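Local coordinates for protein lipoxygenase (Cyanothece sp., PDB 5EK8) that probably catalyses, with a non-heme iron centre, the insertion of molecular oxygen into polyunsaturated fatty acids as a 9R-lipoxygenase, at residues A[230-235]-A[577-582]; A[381-386]-A[468-473]; A[628-633]-A[657-662]. One frame throughout, in Å; residues are numbered along the deposited sequence.

Contact 1. Residues A[230-235]-A[577-582]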
ATOM      1  N   PRO A 230     -11.910  21.783   8.991  1.00 52.27           N
ATOM      2  CA  PRO A 230     -12.419  20.864  10.014  1.00 53.12           C
ATOM      3  C   PRO A 230     -12.484  19.425   9.515  1.00 50.99           C
ATOM      4  O   PRO A 230     -12.431  19.197   8.308  1.00 50.86           O
ATOM      5  CB  PRO A 230     -13.822  21.406  10.298  1.00 56.47           C
ATOM      6  CG  PRO A 230     -14.227  22.057   9.022  1.00 56.24           C
ATOM      7  CD  PRO A 230     -12.968  22.667   8.468  1.00 53.15           C
ATOM      8  N   ASN A 231     -12.593  18.474  10.438  1.00 50.46           N
ATOM      9  CA  ASN A 231     -12.742  17.068  10.077  1.00 46.02           C
ATOM     10  C   ASN A 231     -14.107  16.575  10.510  1.00 45.25           C
ATOM     11  O   ASN A 231     -14.937  17.362  10.960  1.00 43.27           O
ATOM     12  CB  ASN A 231     -11.650  16.206  10.712  1.00 44.90           C
ATOM     13  CG  ASN A 231     -11.921  15.915  12.174  1.00 48.68           C
ATOM     14  OD1 ASN A 231     -12.295  16.804  12.937  1.00 45.56           O
ATOM     15  ND2 ASN A 231     -11.743  14.657  12.569  1.00 51.48           N
ATOM     16  N   LEU A 232     -14.331  15.272  10.389  1.00 46.80           N
ATOM     17  CA  LEU A 232     -15.640  14.704  10.685  1.00 46.95           C
ATOM     18  C   LEU A 232     -16.082  14.959  12.129  1.00 49.99           C
ATOM     19  O   LEU A 232     -17.222  15.364  12.372  1.00 53.23           O
ATOM     20  CB  LEU A 232     -15.644  13.204  10.400  1.00 43.70           C
ATOM     21  CG  LEU A 232     -16.935  12.490  10.801  1.00 45.35           C
ATOM     22  CD1 LEU A 232     -18.122  13.055  10.038  1.00 39.95           C
ATOM     23  CD2 LEU A 232     -16.809  10.971  10.605  1.00 48.74           C
ATOM     24  N   THR A 233     -15.178  14.738  13.079  1.00 45.67           N
ATOM     25  CA  THR A 233     -15.530  14.855  14.492  1.00 48.00           C
ATOM     26  C   THR A 233     -15.803  16.306  14.890  1.00 48.69           C
ATOM     27  O   THR A 233     -16.722  16.586  15.668  1.00 50.20           O
ATOM     28  CB  THR A 233     -14.430  14.254  15.409  1.00 46.85           C
ATOM     29  OG1 THR A 233     -13.157  14.840  15.108  1.00 47.07           O
ATOM     30  CG2 THR A 233     -14.345  12.761  15.205  1.00 31.10           C
ATOM     31  N   ILE A 234     -15.021  17.229  14.340  1.00 45.64           N
ATOM     32  CA  ILE A 234     -15.262  18.649  14.576  1.00 45.16           C
ATOM     33  C   ILE A 234     -16.650  19.053  14.080  1.00 43.86           C
ATOM     34  O   ILE A 234     -17.412  19.671  14.817  1.00 45.66           O
ATOM     35  CB  ILE A 234     -14.189  19.530  13.903  1.00 48.00           C
ATOM     36  CG1 ILE A 234     -12.849  19.368  14.625  1.00 39.85           C
ATOM     37  CG2 ILE A 234     -14.615  20.994  13.916  1.00 35.65           C
ATOM     38  CD1 ILE A 234     -11.684  20.028  13.922  1.00 35.87           C
ATOM     39  N   ASN A 235     -16.979  18.681  12.844  1.00 43.55           N
ATOM     40  CA  ASN A 235     -18.294  18.963  12.268  1.00 42.97           C
ATOM     41  C   ASN A 235     -19.427  18.385  13.114  1.00 46.99           C
ATOM     42  O   ASN A 235     -20.407  19.076  13.438  1.00 50.13           O
ATOM     43  CB  ASN A 235     -18.391  18.404  10.843  1.00 43.52           C
ATOM     44  CG  ASN A 235     -17.412  19.057   9.883  1.00 49.32           C
ATOM     45  OD1 ASN A 235     -17.003  20.200  10.075  1.00 54.20           O
ATOM     46  ND2 ASN A 235     -17.036  18.330   8.838  1.00 53.37           N
ATOM     47  N   GLN A 577      -8.539   8.399   7.810  1.00 40.13           N
ATOM     48  CA  GLN A 577      -7.487   9.040   8.592  1.00 44.34           C
ATOM     49  C   GLN A 577      -7.922  10.410   9.121  1.00 46.73           C
ATOM     50  O   GLN A 577      -7.655  10.748  10.273  1.00 48.62           O
ATOM     51  CB  GLN A 577      -6.207   9.166   7.760  1.00 44.05           C
ATOM     52  CG  GLN A 577      -5.412   7.874   7.649  1.00 43.80           C
ATOM     53  CD  GLN A 577      -4.206   8.001   6.736  1.00 47.46           C
ATOM     54  OE1 GLN A 577      -4.341   8.313   5.552  1.00 55.00           O
ATOM     55  NE2 GLN A 577      -3.021   7.756   7.280  1.00 41.73           N
ATOM     56  N   SER A 578      -8.602  11.194   8.293  1.00 48.58           N
ATOM     57  CA  SER A 578      -9.107  12.485   8.753  1.00 47.97           C
ATOM     58  C   SER A 578     -10.204  12.317   9.788  1.00 44.89           C
ATOM     59  O   SER A 578     -10.236  13.031  10.789  1.00 40.97           O
ATOM     60  CB  SER A 578      -9.631  13.314   7.585  1.00 45.09           C
ATOM     61  OG  SER A 578      -8.736  14.367   7.293  1.00 46.28           O
ATOM     62  N   ASP A 579     -11.095  11.361   9.540  1.00 45.40           N
ATOM     63  CA  ASP A 579     -12.248  11.141  10.404  1.00 47.99           C
ATOM     64  C   ASP A 579     -11.845  10.733  11.812  1.00 50.53           C
ATOM     65  O   ASP A 579     -12.562  11.000  12.774  1.00 54.06           O
ATOM     66  CB  ASP A 579     -13.167  10.073   9.811  1.00 50.82           C
ATOM     67  CG  ASP A 579     -13.696  10.453   8.447  1.00 51.84           C
ATOM     68  OD1 ASP A 579     -13.516  11.621   8.044  1.00 57.72           O
ATOM     69  OD2 ASP A 579     -14.299   9.588   7.779  1.00 49.38           O
ATOM     70  N   GLU A 580     -10.694  10.086  11.934  1.00 51.22           N
ATOM     71  CA  GLU A 580     -10.253   9.606  13.232  1.00 47.85           C
ATOM     72  C   GLU A 580      -9.235  10.540  13.868  1.00 44.54           C
ATOM     73  O   GLU A 580      -9.236  10.729  15.080  1.00 45.00           O
ATOM     74  CB  GLU A 580      -9.662   8.198  13.115  1.00 42.44           C
ATOM     75  CG  GLU A 580     -10.194   7.236  14.159  1.00 37.87           C
ATOM     76  CD  GLU A 580     -11.661   6.892  13.941  1.00 40.95           C
ATOM     77  OE1 GLU A 580     -12.040   6.590  12.787  1.00 38.40           O
ATOM     78  OE2 GLU A 580     -12.436   6.929  14.924  1.00 43.33           O
ATOM     79  N   GLY A 581      -8.370  11.132  13.052  1.00 38.62           N
ATOM     80  CA  GLY A 581      -7.244  11.875  13.587  1.00 42.04           C
ATOM     81  C   GLY A 581      -7.084  13.303  13.112  1.00 45.35           C
ATOM     82  O   GLY A 581      -6.048  13.919  13.362  1.00 44.57           O
ATOM     83  N   GLY A 582      -8.100  13.832  12.436  1.00 47.58           N
ATOM     84  CA  GLY A 582      -8.063  15.203  11.954  1.00 45.19           C
ATOM     85  C   GLY A 582      -8.166  16.238  13.061  1.00 45.74           C
ATOM     86  O   GLY A 582      -7.687  17.361  12.915  1.00 47.65           O
TER
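N231 turns CG between its own backbone N and carbonyl carbon (chi1 78°), and from there the amide reaches S578, while L232 holds CG anti to its N (chi1 175°) and lies against D579. The motif is a helix N-cap put to double use: the carboxamide that caps helix 232-239 also bonds to a carbonyl of helix 577-581, far along the chain. N231 OD1 accepts from I234 N at 3.1 Å, with the donor well above the carbonyl plane. The same group's ND2 has two partners, both close to the amide plane: T233 OG1 at 2.9 Å and, across the contact, S578 O at 2.8 Å. Three bonds therefore hold the amide's rotation, and E583 bonds to T233 OG1 in turn. Beside it, L232 and D579 cross obliquely, with L232 CB 3.5 Å from D579 OD1 and the methyl L232 CD2 3.8 Å from D579 CG. T233 CG2 meets the carbonyl D579 O at 3.5 Å. Nearby, E580 makes a salt bridge with R253 of helix 247-256. The side chain of S578 is about 13 Å from the bound iron ion. S578 O is itself shared: N231 ND2 and G582 N approach it from opposite faces of its carbonyl plane.

Contact 2. Residues A[381-386]-A[468-473]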
ATOM      1  N   ASN A 381      -0.395 -13.996 -19.707  1.00 56.07           N
ATOM      2  CA  ASN A 381      -1.496 -14.556 -18.931  1.00 55.63           C
ATOM      3  C   ASN A 381      -2.537 -13.501 -18.538  1.00 54.96           C
ATOM      4  O   ASN A 381      -2.212 -12.504 -17.893  1.00 54.57           O
ATOM      5  CB  ASN A 381      -0.955 -15.255 -17.683  1.00 52.92           C
ATOM      6  CG  ASN A 381      -1.946 -16.235 -17.091  1.00 54.17           C
ATOM      7  OD1 ASN A 381      -3.080 -15.875 -16.769  1.00 53.12           O
ATOM      8  ND2 ASN A 381      -1.528 -17.490 -16.958  1.00 55.90           N
ATOM      9  N   PRO A 382      -3.799 -13.727 -18.933  1.00 54.89           N
ATOM     10  CA  PRO A 382      -4.949 -12.848 -18.688  1.00 55.87           C
ATOM     11  C   PRO A 382      -5.058 -12.350 -17.251  1.00 58.43           C
ATOM     12  O   PRO A 382      -5.600 -11.267 -17.033  1.00 66.13           O
ATOM     13  CB  PRO A 382      -6.159 -13.734 -19.033  1.00 57.51           C
ATOM     14  CG  PRO A 382      -5.601 -15.051 -19.499  1.00 60.67           C
ATOM     15  CD  PRO A 382      -4.159 -14.848 -19.812  1.00 57.92           C
ATOM     16  N   ILE A 383      -4.553 -13.121 -16.293  1.00 52.06           N
ATOM     17  CA  ILE A 383      -4.588 -12.724 -14.887  1.00 51.09           C
ATOM     18  C   ILE A 383      -3.870 -11.382 -14.681  1.00 50.68           C
ATOM     19  O   ILE A 383      -4.226 -10.602 -13.790  1.00 50.59           O
ATOM     20  CB  ILE A 383      -3.972 -13.814 -13.989  1.00 50.47           C
ATOM     21  CG1 ILE A 383      -4.878 -15.044 -13.981  1.00 48.65           C
ATOM     22  CG2 ILE A 383      -3.798 -13.321 -12.563  1.00 51.46           C
ATOM     23  CD1 ILE A 383      -6.257 -14.767 -13.427  1.00 46.26           C
ATOM     24  N   ARG A 384      -2.880 -11.110 -15.527  1.00 49.42           N
ATOM     25  CA  ARG A 384      -2.240  -9.796 -15.567  1.00 55.46           C
ATOM     26  C   ARG A 384      -3.276  -8.679 -15.671  1.00 59.88           C
ATOM     27  O   ARG A 384      -3.329  -7.774 -14.832  1.00 59.14           O
ATOM     28  CB  ARG A 384      -1.279  -9.705 -16.748  1.00 57.14           C
ATOM     29  CG  ARG A 384      -0.845  -8.283 -17.061  1.00 59.89           C
ATOM     30  CD  ARG A 384      -0.660  -8.088 -18.554  1.00 62.15           C
ATOM     31  NE  ARG A 384       0.300  -7.030 -18.844  1.00 61.35           N
ATOM     32  CZ  ARG A 384       0.878  -6.855 -20.025  1.00 63.55           C
ATOM     33  NH1 ARG A 384       1.749  -5.871 -20.199  1.00 66.43           N
ATOM     34  NH2 ARG A 384       0.588  -7.670 -21.032  1.00 63.70           N
ATOM     35  N   LEU A 385      -4.114  -8.780 -16.700  1.00 60.58           N
ATOM     36  CA  LEU A 385      -5.180  -7.818 -16.961  1.00 56.79           C
ATOM     37  C   LEU A 385      -6.087  -7.634 -15.754  1.00 55.70           C
ATOM     38  O   LEU A 385      -6.744  -6.602 -15.605  1.00 61.04           O
ATOM     39  CB  LEU A 385      -6.009  -8.265 -18.169  1.00 55.33           C
ATOM     40  CG  LEU A 385      -5.675  -7.654 -19.533  1.00 53.86           C
ATOM     41  CD1 LEU A 385      -4.179  -7.617 -19.779  1.00 52.78           C
ATOM     42  CD2 LEU A 385      -6.372  -8.429 -20.637  1.00 56.04           C
ATOM     43  N   MET A 386      -6.111  -8.638 -14.890  1.00 52.71           N
ATOM     44  CA  MET A 386      -6.970  -8.613 -13.722  1.00 50.42           C
ATOM     45  C   MET A 386      -6.267  -8.020 -12.504  1.00 55.93           C
ATOM     46  O   MET A 386      -6.901  -7.351 -11.684  1.00 61.33           O
ATOM     47  CB  MET A 386      -7.458 -10.023 -13.418  1.00 47.44           C
ATOM     48  CG  MET A 386      -8.066 -10.200 -12.048  1.00 48.32           C
ATOM     49  SD  MET A 386      -8.673 -11.876 -11.839  1.00 79.22           S
ATOM     50  CE  MET A 386      -9.282 -11.779 -10.169  1.00 44.66           C
ATOM     51  N   ASP A 468     -14.622 -15.599 -10.210  1.00 64.24           N
ATOM     52  CA  ASP A 468     -15.193 -16.787 -10.842  1.00 63.46           C
ATOM     53  C   ASP A 468     -15.485 -16.532 -12.319  1.00 63.85           C
ATOM     54  O   ASP A 468     -15.072 -17.304 -13.193  1.00 64.67           O
ATOM     55  CB  ASP A 468     -16.472 -17.223 -10.123  1.00 64.59           C
ATOM     56  CG  ASP A 468     -16.195 -17.993  -8.850  1.00 64.75           C
ATOM     57  OD1 ASP A 468     -15.156 -18.677  -8.779  1.00 65.01           O
ATOM     58  OD2 ASP A 468     -17.022 -17.925  -7.919  1.00 67.52           O
ATOM     59  N   ALA A 469     -16.187 -15.434 -12.591  1.00 64.02           N
ATOM     60  CA  ALA A 469     -16.547 -15.069 -13.958  1.00 63.27           C
ATOM     61  C   ALA A 469     -15.319 -14.917 -14.850  1.00 62.60           C
ATOM     62  O   ALA A 469     -15.239 -15.520 -15.924  1.00 62.46           O
ATOM     63  CB  ALA A 469     -17.354 -13.790 -13.959  1.00 60.33           C
ATOM     64  N   PHE A 470     -14.364 -14.115 -14.392  1.00 59.25           N
ATOM     65  CA  PHE A 470     -13.145 -13.843 -15.148  1.00 59.37           C
ATOM     66  C   PHE A 470     -12.401 -15.127 -15.474  1.00 64.86           C
ATOM     67  O   PHE A 470     -12.031 -15.366 -16.626  1.00 65.94           O
ATOM     68  CB  PHE A 470     -12.234 -12.894 -14.369  1.00 54.17           C
ATOM     69  CG  PHE A 470     -11.018 -12.451 -15.134  1.00 53.32           C
ATOM     70  CD1 PHE A 470      -9.844 -13.193 -15.095  1.00 54.03           C
ATOM     71  CD2 PHE A 470     -11.043 -11.283 -15.879  1.00 49.42           C
ATOM     72  CE1 PHE A 470      -8.726 -12.784 -15.793  1.00 54.54           C
ATOM     73  CE2 PHE A 470      -9.929 -10.865 -16.581  1.00 47.83           C
ATOM     74  CZ  PHE A 470      -8.768 -11.616 -16.540  1.00 52.14           C
ATOM     75  N   PHE A 471     -12.183 -15.949 -14.451  1.00 66.71           N
ATOM     76  CA  PHE A 471     -11.490 -17.218 -14.623  1.00 66.69           C
ATOM     77  C   PHE A 471     -12.205 -18.097 -15.634  1.00 66.02           C
ATOM     78  O   PHE A 471     -11.564 -18.763 -16.449  1.00 66.89           O
ATOM     79  CB  PHE A 471     -11.364 -17.949 -13.286  1.00 69.66           C
ATOM     80  CG  PHE A 471     -10.110 -17.619 -12.532  1.00 70.42           C
ATOM     81  CD1 PHE A 471      -9.099 -18.555 -12.401  1.00 71.16           C
ATOM     82  CD2 PHE A 471      -9.935 -16.366 -11.964  1.00 68.16           C
ATOM     83  CE1 PHE A 471      -7.941 -18.254 -11.709  1.00 73.11           C
ATOM     84  CE2 PHE A 471      -8.781 -16.057 -11.272  1.00 67.33           C
ATOM     85  CZ  PHE A 471      -7.783 -17.002 -11.143  1.00 71.50           C
ATOM     86  N   ALA A 472     -13.533 -18.098 -15.582  1.00 66.80           N
ATOM     87  CA  ALA A 472     -14.318 -18.882 -16.528  1.00 68.40           C
ATOM     88  C   ALA A 472     -14.102 -18.393 -17.960  1.00 70.84           C
ATOM     89  O   ALA A 472     -13.869 -19.191 -18.871  1.00 70.71           O
ATOM     90  CB  ALA A 472     -15.796 -18.832 -16.166  1.00 68.33           C
ATOM     91  N   LYS A 473     -14.168 -17.076 -18.147  1.00 66.14           N
ATOM     92  CA  LYS A 473     -14.061 -16.479 -19.478  1.00 64.37           C
ATOM     93  C   LYS A 473     -12.709 -16.736 -20.148  1.00 60.22           C
ATOM     94  O   LYS A 473     -12.653 -17.088 -21.327  1.00 59.13           O
ATOM     95  CB  LYS A 473     -14.321 -14.969 -19.400  1.00 65.49           C
ATOM     96  CG  LYS A 473     -13.955 -14.216 -20.670  1.00 64.86           C
ATOM     97  CD  LYS A 473     -14.238 -12.727 -20.548  0.96 65.09           C
ATOM     98  CE  LYS A 473     -15.731 -12.451 -20.489  0.52 65.84           C
ATOM     99  NZ  LYS A 473     -16.025 -10.988 -20.513  1.00 63.88           N
TER
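M386 and F470 make the Met-aromatic part of this buried contact between helices 383-391 and 451-473. M386 CB lies over one face of the F470 ring, offset toward the rim and 4.0 Å from its centroid, a CH-pi contact. CG stands anti to the backbone N (chi1 165°) and the chain runs on extended to the sulfur, which meets the ring obliquely, SD lying 3.7 Å from F470 CD1. The sulfur also approaches the neighbouring ring, where SD is 4.2 Å from F471 CE2. One thioether thus serves two phenyl groups. Apolar contacts fill in around them: I383 CD1 lies 3.5 Å from F471 CZ and 4.0 Å from F470 CE1, oblique to both rings, while P382 CB touches F470 CZ. Polar atoms have a smaller part. The carbonyl P382 O sits near the plane of the F470 ring at its edge, and within 381-386 the bond from I383 N to N381 OD1, 3.2 Å long and on a lone pair, caps the turn leading into the helix. C559 and I563 of helix 549-574 also touch M386. The case illustrates a Met-aromatic contact at a helix-helix interface, here in the largely helical catalytic domain of a lipoxygenase.

Contact 3. Residues A[628-633]-A[657-662]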
ATOM      1  N   LEU A 628     -10.314   5.513  -8.756  1.00 47.46           N
ATOM      2  CA  LEU A 628     -11.503   4.899  -8.173  1.00 46.48           C
ATOM      3  C   LEU A 628     -12.108   3.895  -9.147  1.00 50.68           C
ATOM      4  O   LEU A 628     -12.095   4.108 -10.361  1.00 51.74           O
ATOM      5  CB  LEU A 628     -12.538   5.963  -7.800  1.00 48.94           C
ATOM      6  CG  LEU A 628     -12.046   7.099  -6.900  1.00 50.37           C
ATOM      7  CD1 LEU A 628     -12.437   8.451  -7.479  1.00 43.57           C
ATOM      8  CD2 LEU A 628     -12.577   6.943  -5.485  1.00 55.06           C
ATOM      9  N   LEU A 629     -12.632   2.799  -8.605  1.00 49.60           N
ATOM     10  CA  LEU A 629     -13.179   1.713  -9.412  1.00 49.22           C
ATOM     11  C   LEU A 629     -14.271   2.181 -10.371  1.00 51.95           C
ATOM     12  O   LEU A 629     -14.216   1.896 -11.569  1.00 54.72           O
ATOM     13  CB  LEU A 629     -13.731   0.605  -8.511  1.00 50.72           C
ATOM     14  CG  LEU A 629     -12.715  -0.274  -7.780  1.00 49.72           C
ATOM     15  CD1 LEU A 629     -13.438  -1.298  -6.932  1.00 51.35           C
ATOM     16  CD2 LEU A 629     -11.776  -0.959  -8.768  1.00 48.61           C
ATOM     17  N   VAL A 630     -15.260   2.895  -9.841  1.00 50.22           N
ATOM     18  CA  VAL A 630     -16.378   3.364 -10.655  1.00 52.51           C
ATOM     19  C   VAL A 630     -15.918   4.384 -11.688  1.00 52.74           C
ATOM     20  O   VAL A 630     -16.196   4.237 -12.875  1.00 56.20           O
ATOM     21  CB  VAL A 630     -17.497   3.995  -9.796  1.00 52.82           C
ATOM     22  CG1 VAL A 630     -18.635   4.483 -10.686  1.00 48.08           C
ATOM     23  CG2 VAL A 630     -18.010   2.994  -8.772  1.00 52.21           C
ATOM     24  N   LYS A 631     -15.209   5.411 -11.230  1.00 49.88           N
ATOM     25  CA  LYS A 631     -14.736   6.471 -12.115  1.00 52.19           C
ATOM     26  C   LYS A 631     -13.803   5.933 -13.198  1.00 52.64           C
ATOM     27  O   LYS A 631     -13.816   6.422 -14.331  1.00 51.63           O
ATOM     28  CB  LYS A 631     -14.028   7.564 -11.311  1.00 56.16           C
ATOM     29  CG  LYS A 631     -13.833   8.871 -12.075  1.00 62.16           C
ATOM     30  CD  LYS A 631     -13.302   9.970 -11.163  1.00 66.57           C
ATOM     31  CE  LYS A 631     -13.286  11.319 -11.860  1.00 71.89           C
ATOM     32  NZ  LYS A 631     -12.430  11.316 -13.081  1.00 76.39           N
ATOM     33  N   ASN A 632     -13.008   4.924 -12.837  1.00 52.43           N
ATOM     34  CA  ASN A 632     -12.079   4.258 -13.754  1.00 49.72           C
ATOM     35  C   ASN A 632     -11.256   5.228 -14.596  1.00 47.52           C
ATOM     36  O   ASN A 632     -11.146   5.066 -15.808  1.00 50.46           O
ATOM     37  CB  ASN A 632     -12.840   3.298 -14.675  1.00 51.70           C
ATOM     38  CG  ASN A 632     -11.922   2.296 -15.366  1.00 56.13           C
ATOM     39  OD1 ASN A 632     -10.804   2.041 -14.913  1.00 61.60           O
ATOM     40  ND2 ASN A 632     -12.396   1.727 -16.469  1.00 53.56           N
ATOM     41  N   GLU A 633     -10.661   6.223 -13.947  1.00 44.60           N
ATOM     42  CA  GLU A 633      -9.966   7.293 -14.657  1.00 46.44           C
ATOM     43  C   GLU A 633      -8.773   6.829 -15.506  1.00 51.15           C
ATOM     44  O   GLU A 633      -8.201   7.623 -16.251  1.00 56.82           O
ATOM     45  CB  GLU A 633      -9.506   8.363 -13.660  1.00 47.60           C
ATOM     46  CG  GLU A 633      -8.968   7.823 -12.343  1.00 52.10           C
ATOM     47  CD  GLU A 633      -9.998   7.856 -11.227  1.00 49.84           C
ATOM     48  OE1 GLU A 633     -10.055   8.868 -10.497  1.00 43.95           O
ATOM     49  OE2 GLU A 633     -10.743   6.865 -11.074  1.00 51.80           O
ATOM     50  N   ILE A 657     -22.493   3.846   2.347  1.00 56.90           N
ATOM     51  CA  ILE A 657     -21.274   3.807   1.549  1.00 52.91           C
ATOM     52  C   ILE A 657     -21.537   4.089   0.069  1.00 54.06           C
ATOM     53  O   ILE A 657     -22.476   3.556  -0.526  1.00 54.93           O
ATOM     54  CB  ILE A 657     -20.571   2.441   1.692  1.00 49.20           C
ATOM     55  CG1 ILE A 657     -20.162   2.216   3.150  1.00 50.57           C
ATOM     56  CG2 ILE A 657     -19.364   2.359   0.772  1.00 42.34           C
ATOM     57  CD1 ILE A 657     -20.185   0.762   3.578  1.00 50.45           C
ATOM     58  N   ASP A 658     -20.709   4.950  -0.511  1.00 55.58           N
ATOM     59  CA  ASP A 658     -20.736   5.200  -1.944  1.00 59.09           C
ATOM     60  C   ASP A 658     -19.673   4.346  -2.636  1.00 59.90           C
ATOM     61  O   ASP A 658     -18.477   4.514  -2.398  1.00 61.22           O
ATOM     62  CB  ASP A 658     -20.511   6.689  -2.235  1.00 65.17           C
ATOM     63  CG  ASP A 658     -20.944   7.090  -3.638  1.00 75.12           C
ATOM     64  OD1 ASP A 658     -21.044   6.204  -4.515  1.00 76.61           O
ATOM     65  OD2 ASP A 658     -21.186   8.300  -3.860  1.00 78.49           O
ATOM     66  N   ILE A 659     -20.113   3.432  -3.494  1.00 54.73           N
ATOM     67  CA  ILE A 659     -19.197   2.576  -4.240  1.00 51.20           C
ATOM     68  C   ILE A 659     -18.247   3.398  -5.101  1.00 52.97           C
ATOM     69  O   ILE A 659     -17.193   2.915  -5.515  1.00 55.61           O
ATOM     70  CB  ILE A 659     -19.958   1.583  -5.135  1.00 52.47           C
ATOM     71  CG1 ILE A 659     -20.813   2.329  -6.163  1.00 52.28           C
ATOM     72  CG2 ILE A 659     -20.844   0.686  -4.290  1.00 54.22           C
ATOM     73  CD1 ILE A 659     -21.543   1.416  -7.122  1.00 50.91           C
ATOM     74  N   GLY A 660     -18.628   4.647  -5.363  1.00 52.45           N
ATOM     75  CA  GLY A 660     -17.806   5.556  -6.139  1.00 52.78           C
ATOM     76  C   GLY A 660     -16.625   6.079  -5.346  1.00 55.67           C
ATOM     77  O   GLY A 660     -15.723   6.697  -5.905  1.00 57.10           O
ATOM     78  N   ASN A 661     -16.630   5.829  -4.039  1.00 56.78           N
ATOM     79  CA  ASN A 661     -15.531   6.245  -3.176  1.00 56.68           C
ATOM     80  C   ASN A 661     -14.536   5.117  -2.922  1.00 55.06           C
ATOM     81  O   ASN A 661     -13.588   5.275  -2.153  1.00 54.73           O
ATOM     82  CB  ASN A 661     -16.070   6.772  -1.846  1.00 61.41           C
ATOM     83  CG  ASN A 661     -16.447   8.243  -1.913  1.00 68.58           C
ATOM     84  OD1 ASN A 661     -15.797   9.034  -2.598  1.00 69.28           O
ATOM     85  ND2 ASN A 661     -17.502   8.615  -1.198  1.00 74.84           N
ATOM     86  N   ILE A 662     -14.757   3.982  -3.574  1.00 51.21           N
ATOM     87  CA  ILE A 662     -13.858   2.842  -3.453  1.00 48.93           C
ATOM     88  C   ILE A 662     -12.684   2.975  -4.416  1.00 47.40           C
ATOM     89  O   ILE A 662     -12.868   2.983  -5.634  1.00 46.62           O
ATOM     90  CB  ILE A 662     -14.590   1.517  -3.724  1.00 49.61           C
ATOM     91  CG1 ILE A 662     -15.722   1.324  -2.714  1.00 47.32           C
ATOM     92  CG2 ILE A 662     -13.616   0.354  -3.663  1.00 49.97           C
ATOM     93  CD1 ILE A 662     -16.578   0.105  -2.967  1.00 44.69           C
TER
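L629 and I662 join two irregular pieces of chain through the backbone, and the motif that shapes one of them is an Asx turn running into a 3-10 segment. That piece, 657-662, leads into the C-terminal residues, which end at the iron ligand I668, and the contact joins it to the loop 628-633; the I662 side chain is about 9 Å from that of H570, another iron ligand. Of the polar interactions, L629 N donates to I662 O at 3.0 Å, nearly along the C=O axis, and the CA of L628 adds a longer C-H...O contact to the same oxygen. The other polar bonds are local and set the two partners' shapes. D658 OD1 accepts from G660 N at 3.0 Å, met from above the carboxylate plane, which closes the Asx turn at the start of 659-661. In 628-633, E633 OE2 takes L628 N at 2.7 Å, likewise from above its plane, while E633 OE1 bonds to G627 N just before the segment. Residues 629-631 have helical backbone angles without the regular helix bonds; R642 of helix 639-647 binds the carbonyls of L629 and V630, tying this turn to the neighbouring helix.

Apolar contacts flank the backbone bond. L629 meets I662 at a slant, L629 CD1 lying 3.7 Å from I662 CG2, and L629 also touches L645 and Y459. On V630, CG2 lies anti to the carbonyl carbon and rests on the turn, 3.7 Å from G660 CA, and also packs against I659 CG1.

Contacts of methyl groups with carbonyl oxygens form the third kind. V630 CG2 stands 3.4 Å from I659 O, and L628 CD2 stands 3.2 Å from G660 O.

Followed from the N terminus, the chain first reaches 230-235, which waits 341 residues for its partner 577-582. Within that span, contact 2 opens at 381-386 and closes at 468-473 after 81 residues, 49 of them helical, so it lies wholly within the larger loop. Contact 3 comes afterwards, in series with both, and closes 23 residues near the C terminus. Contact 1 ties helix 232-239 to the short helix that follows helix 549-574, contact 2 joins two helices distant from the iron, and contact 3 joins two loops. Contacts 1 and 2 have centres 39 Å apart; contact 3 is 22 and 21 Å from them, centre to centre.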